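Uly1 (Catenovulum maritimum, PDB 7DRQ) probably cleaves the algal polysaccharide ulvan as a calcium-binding lyase of polysaccharide lyase family 24. Local coordinates at residues A[403-414]-A[449-460]. Numbering follows the deposited sequence.
Sequences YTAGENIYIIGL and VHIHDGKLYYYL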
loop_
_atom_site.group_PDB
_atom_site.type_symbol
_atom_site.label_atom_id
_atom_site.label_comp_id
_atom_site.label_asym_id
_atom_site.label_seq_id
_atom_site.Cartn_x
_atom_site.Cartn_y
_atom_site.Cartn_z
ATOM N N TYR A 403 -12.717 -2.633 4.815
ATOM C CA TYR A 403 -12.149 -2.340 6.119
ATOM C C TYR A 403 -12.944 -3.081 7.191
ATOM O O TYR A 403 -14.030 -3.614 6.935
ATOM C CB TYR A 403 -12.158 -0.825 6.373
ATOM C CG TYR A 403 -11.530 -0.077 5.230
ATOM C CD1 TYR A 403 -10.147 0.041 5.139
ATOM C CD2 TYR A 403 -12.307 0.484 4.219
ATOM C CE1 TYR A 403 -9.559 0.708 4.092
ATOM C CE2 TYR A 403 -11.720 1.157 3.166
ATOM C CZ TYR A 403 -10.347 1.261 3.107
ATOM O OH TYR A 403 -9.747 1.939 2.068
ATOM N N THR A 404 -12.408 -3.108 8.413
ATOM C CA THR A 404 -13.126 -3.792 9.479
ATOM C C THR A 404 -12.857 -3.129 10.818
ATOM O O THR A 404 -11.779 -2.574 11.061
ATOM C CB THR A 404 -12.775 -5.294 9.544
ATOM O OG1 THR A 404 -13.726 -5.969 10.381
ATOM C CG2 THR A 404 -11.345 -5.533 10.088
ATOM N N ALA A 405 -13.872 -3.173 11.676
ATOM C CA ALA A 405 -13.752 -2.737 13.057
ATOM C C ALA A 405 -14.909 -3.354 13.815
ATOM O O ALA A 405 -16.021 -3.440 13.287
ATOM C CB ALA A 405 -13.766 -1.205 13.197
ATOM N N GLY A 406 -14.637 -3.803 15.038
ATOM C CA GLY A 406 -15.674 -4.475 15.799
ATOM C C GLY A 406 -16.223 -5.652 15.026
ATOM O O GLY A 406 -15.489 -6.365 14.335
ATOM N N GLU A 407 -17.537 -5.847 15.101
ATOM C CA GLU A 407 -18.131 -6.971 14.393
ATOM C C GLU A 407 -18.407 -6.681 12.923
ATOM O O GLU A 407 -18.993 -7.536 12.245
ATOM C CB GLU A 407 -19.434 -7.389 15.081
ATOM C CG GLU A 407 -20.543 -6.365 14.983
ATOM C CD GLU A 407 -21.886 -6.919 15.435
ATOM O OE1 GLU A 407 -21.955 -8.100 15.826
ATOM O OE2 GLU A 407 -22.882 -6.177 15.383
ATOM N N ASN A 408 -18.007 -5.520 12.404
ATOM C CA ASN A 408 -18.463 -5.062 11.098
ATOM C C ASN A 408 -17.350 -5.037 10.058
ATOM O O ASN A 408 -16.159 -5.018 10.376
ATOM C CB ASN A 408 -19.063 -3.654 11.197
ATOM C CG ASN A 408 -20.265 -3.610 12.103
ATOM O OD1 ASN A 408 -21.168 -4.436 11.985
ATOM N ND2 ASN A 408 -20.276 -2.659 13.024
ATOM N N ILE A 409 -17.772 -5.017 8.794
ATOM C CA ILE A 409 -16.912 -4.611 7.693
ATOM C C ILE A 409 -17.476 -3.321 7.110
ATOM O O ILE A 409 -18.654 -2.995 7.280
ATOM C CB ILE A 409 -16.780 -5.692 6.594
ATOM C CG1 ILE A 409 -18.161 -6.059 6.036
ATOM C CG2 ILE A 409 -16.028 -6.910 7.135
ATOM C CD1 ILE A 409 -18.101 -7.058 4.844
ATOM N N TYR A 410 -16.618 -2.582 6.412
ATOM C CA TYR A 410 -16.976 -1.256 5.930
ATOM C C TYR A 410 -16.490 -1.041 4.508
ATOM O O TYR A 410 -15.395 -1.476 4.144
ATOM C CB TYR A 410 -16.382 -0.148 6.801
ATOM C CG TYR A 410 -16.814 -0.195 8.230
ATOM C CD1 TYR A 410 -17.958 0.479 8.649
ATOM C CD2 TYR A 410 -16.077 -0.899 9.175
ATOM C CE1 TYR A 410 -18.355 0.451 9.971
ATOM C CE2 TYR A 410 -16.475 -0.940 10.496
ATOM C CZ TYR A 410 -17.609 -0.260 10.887
ATOM O OH TYR A 410 -18.010 -0.299 12.201
ATOM N N ILE A 411 -17.325 -0.353 3.717
ATOM C CA ILE A 411 -16.915 0.312 2.492
ATOM C C ILE A 411 -16.821 1.796 2.814
ATOM O O ILE A 411 -17.743 2.360 3.412
ATOM C CB ILE A 411 -17.915 0.060 1.352
ATOM C CG1 ILE A 411 -17.917 -1.412 0.939
ATOM C CG2 ILE A 411 -17.613 0.958 0.152
ATOM C CD1 ILE A 411 -19.194 -1.817 0.218
ATOM N N ILE A 412 -15.702 2.420 2.459
ATOM C CA ILE A 412 -15.455 3.823 2.774
ATOM C C ILE A 412 -14.975 4.495 1.496
ATOM O O ILE A 412 -14.043 4.009 0.845
ATOM C CB ILE A 412 -14.422 3.986 3.903
ATOM C CG1 ILE A 412 -14.922 3.314 5.188
ATOM C CG2 ILE A 412 -14.088 5.472 4.130
ATOM C CD1 ILE A 412 -13.818 3.048 6.209
ATOM N N GLY A 413 -15.601 5.606 1.139
ATOM C CA GLY A 413 -15.260 6.205 -0.125
ATOM C C GLY A 413 -15.773 7.616 -0.233
ATOM O O GLY A 413 -16.202 8.219 0.750
ATOM N N LEU A 414 -15.711 8.132 -1.451
ATOM C CA LEU A 414 -16.164 9.478 -1.767
ATOM C C LEU A 414 -17.318 9.372 -2.745
ATOM O O LEU A 414 -17.211 8.683 -3.763
ATOM C CB LEU A 414 -15.028 10.315 -2.360
ATOM C CG LEU A 414 -13.799 10.399 -1.450
ATOM C CD1 LEU A 414 -12.592 11.039 -2.149
ATOM C CD2 LEU A 414 -14.145 11.176 -0.177
ATOM N N VAL A 449 -7.460 5.426 3.709
ATOM C CA VAL A 449 -8.142 5.080 4.951
ATOM C C VAL A 449 -7.165 4.384 5.888
ATOM O O VAL A 449 -6.402 3.509 5.458
ATOM C CB VAL A 449 -9.338 4.160 4.643
ATOM C CG1 VAL A 449 -9.884 3.535 5.922
ATOM C CG2 VAL A 449 -10.408 4.920 3.873
ATOM N N HIS A 450 -7.204 4.754 7.171
ATOM C CA HIS A 450 -6.539 4.010 8.236
ATOM C C HIS A 450 -7.520 3.853 9.388
ATOM O O HIS A 450 -8.012 4.849 9.917
ATOM C CB HIS A 450 -5.269 4.727 8.703
ATOM C CG HIS A 450 -4.528 4.001 9.784
ATOM N ND1 HIS A 450 -3.768 2.880 9.533
ATOM C CD2 HIS A 450 -4.422 4.239 11.112
ATOM C CE1 HIS A 450 -3.236 2.448 10.662
ATOM N NE2 HIS A 450 -3.609 3.258 11.635
ATOM N N ILE A 451 -7.818 2.608 9.765
ATOM C CA ILE A 451 -8.700 2.317 10.892
ATOM C C ILE A 451 -7.833 2.063 12.116
ATOM O O ILE A 451 -6.896 1.256 12.060
ATOM C CB ILE A 451 -9.598 1.100 10.596
ATOM C CG1 ILE A 451 -10.347 1.281 9.267
ATOM C CG2 ILE A 451 -10.558 0.852 11.764
ATOM C CD1 ILE A 451 -11.209 2.519 9.217
ATOM N N HIS A 452 -8.134 2.738 13.224
ATOM C CA HIS A 452 -7.333 2.556 14.430
ATOM C C HIS A 452 -8.199 2.833 15.648
ATOM O O HIS A 452 -8.765 3.922 15.766
ATOM C CB HIS A 452 -6.108 3.475 14.404
ATOM C CG HIS A 452 -5.311 3.463 15.669
ATOM N ND1 HIS A 452 -4.307 2.550 15.902
ATOM C CD2 HIS A 452 -5.368 4.250 16.769
ATOM C CE1 HIS A 452 -3.776 2.777 17.089
ATOM N NE2 HIS A 452 -4.403 3.801 17.637
ATOM N N ASP A 453 -8.308 1.848 16.540
ATOM C CA ASP A 453 -9.012 2.001 17.814
ATOM C C ASP A 453 -10.436 2.515 17.614
ATOM O O ASP A 453 -10.870 3.478 18.246
ATOM C CB ASP A 453 -8.229 2.921 18.749
ATOM C CG ASP A 453 -8.521 2.648 20.216
ATOM O OD1 ASP A 453 -9.272 1.691 20.505
ATOM O OD2 ASP A 453 -7.995 3.392 21.078
ATOM N N GLY A 454 -11.165 1.865 16.714
ATOM C CA GLY A 454 -12.554 2.217 16.494
ATOM C C GLY A 454 -12.801 3.525 15.780
ATOM O O GLY A 454 -13.950 3.971 15.730
ATOM N N LYS A 455 -11.771 4.158 15.221
ATOM C CA LYS A 455 -11.953 5.404 14.486
ATOM C C LYS A 455 -11.365 5.289 13.086
ATOM O O LYS A 455 -10.414 4.534 12.846
ATOM C CB LYS A 455 -11.321 6.592 15.221
ATOM C CG LYS A 455 -11.915 6.806 16.628
ATOM C CD LYS A 455 -11.455 8.106 17.245
ATOM C CE LYS A 455 -12.090 8.305 18.615
ATOM N NZ LYS A 455 -11.786 9.660 19.146
ATOM N N LEU A 456 -11.958 6.056 12.175
ATOM C CA LEU A 456 -11.536 6.157 10.783
ATOM C C LEU A 456 -10.703 7.427 10.628
ATOM O O LEU A 456 -11.180 8.527 10.930
ATOM C CB LEU A 456 -12.755 6.185 9.850
ATOM C CG LEU A 456 -12.654 6.879 8.478
ATOM C CD1 LEU A 456 -11.622 6.187 7.611
ATOM C CD2 LEU A 456 -14.008 6.921 7.743
ATOM N N TYR A 457 -9.455 7.263 10.209
ATOM C CA TYR A 457 -8.554 8.366 9.899
ATOM C C TYR A 457 -8.509 8.464 8.386
ATOM O O TYR A 457 -7.970 7.578 7.716
ATOM C CB TYR A 457 -7.166 8.120 10.504
ATOM C CG TYR A 457 -7.209 8.142 12.015
ATOM C CD1 TYR A 457 -7.687 7.046 12.734
ATOM C CD2 TYR A 457 -6.818 9.279 12.727
ATOM C CE1 TYR A 457 -7.755 7.071 14.118
ATOM C CE2 TYR A 457 -6.896 9.319 14.120
ATOM C CZ TYR A 457 -7.361 8.210 14.806
ATOM O OH TYR A 457 -7.433 8.238 16.184
ATOM N N TYR A 458 -9.132 9.510 7.842
ATOM C CA TYR A 458 -9.288 9.659 6.396
ATOM C C TYR A 458 -8.349 10.763 5.941
ATOM O O TYR A 458 -8.528 11.925 6.310
ATOM C CB TYR A 458 -10.741 9.986 6.040
ATOM C CG TYR A 458 -11.202 9.465 4.701
ATOM C CD1 TYR A 458 -10.324 8.847 3.821
ATOM C CD2 TYR A 458 -12.539 9.610 4.312
ATOM C CE1 TYR A 458 -10.767 8.364 2.601
ATOM C CE2 TYR A 458 -12.985 9.138 3.102
ATOM C CZ TYR A 458 -12.106 8.526 2.244
ATOM O OH TYR A 458 -12.588 8.061 1.042
ATOM N N TYR A 459 -7.375 10.391 5.130
ATOM C CA TYR A 459 -6.315 11.285 4.666
ATOM C C TYR A 459 -6.684 11.650 3.235
ATOM O O TYR A 459 -6.692 10.785 2.353
ATOM C CB TYR A 459 -4.975 10.555 4.788
ATOM C CG TYR A 459 -3.705 11.331 4.509
ATOM C CD1 TYR A 459 -3.701 12.706 4.318
ATOM C CD2 TYR A 459 -2.490 10.654 4.432
ATOM C CE1 TYR A 459 -2.508 13.395 4.061
ATOM C CE2 TYR A 459 -1.311 11.320 4.180
ATOM C CZ TYR A 459 -1.316 12.684 3.986
ATOM O OH TYR A 459 -0.106 13.301 3.731
ATOM N N LEU A 460 -7.005 12.916 3.003
ATOM C CA LEU A 460 -7.808 13.303 1.851
ATOM C C LEU A 460 -7.148 14.398 1.021
ATOM O O LEU A 460 -6.570 15.331 1.574
ATOM C CB LEU A 460 -9.178 13.803 2.326
ATOM C CG LEU A 460 -10.080 12.746 2.953
ATOM C CD1 LEU A 460 -11.063 13.387 3.929
ATOM C CD2 LEU A 460 -10.830 11.962 1.868
HETATM O O HOH W 1 -7.379 3.399 1.700
#
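Two successive blades of the beta-propeller pack face to face where the ring of Tyr403 meets Val449. The CG1 methyl of Val449 sits over one face of that ring in a CH-pi contact, 3.6 Å from the centroid and 20° off the ring normal. Val449 has CG1 anti to its own N (chi1 168°), which directs this methyl onto the tyrosine and turns CG2 toward Ile412, whose CG2 lies 3.7 Å from Val449 CG2. A water ties down the far end of the ring: it lies 2.8 Å from Tyr403 OH and accepts a hydrogen bond from Val449 N (2.9 Å), a water-mediated link in a largely apolar seam.

No direct hydrogen bond joins the two hairpins, as befits neighbouring propeller blades that associate through their faces. Strands 403-405 and 449-452 run nearly parallel, 17° apart, and belong to different four-stranded antiparallel sheets. The second of these also takes in the N-terminal strand 3-15, closing the ring of blades in the manner of a propeller "Velcro".

Ile412 lies across the face of the second hairpin, over side chains of both its strands. Its CD1 reaches Ile451 CD1 tip to tip at 4.0 Å, while its CG2 approaches Leu456 CD2 (3.9 Å) and lies over a face of the Tyr458 ring. Leu460 CD2 covers the centre of the opposite face, holding the ring between two aliphatic groups. Further along, Leu414 and Leu460 slide past each other, with their CD2 atoms 4.0 Å apart. At the turn end, Ile451 CG2 rests against Thr404 O and Ala405 CB.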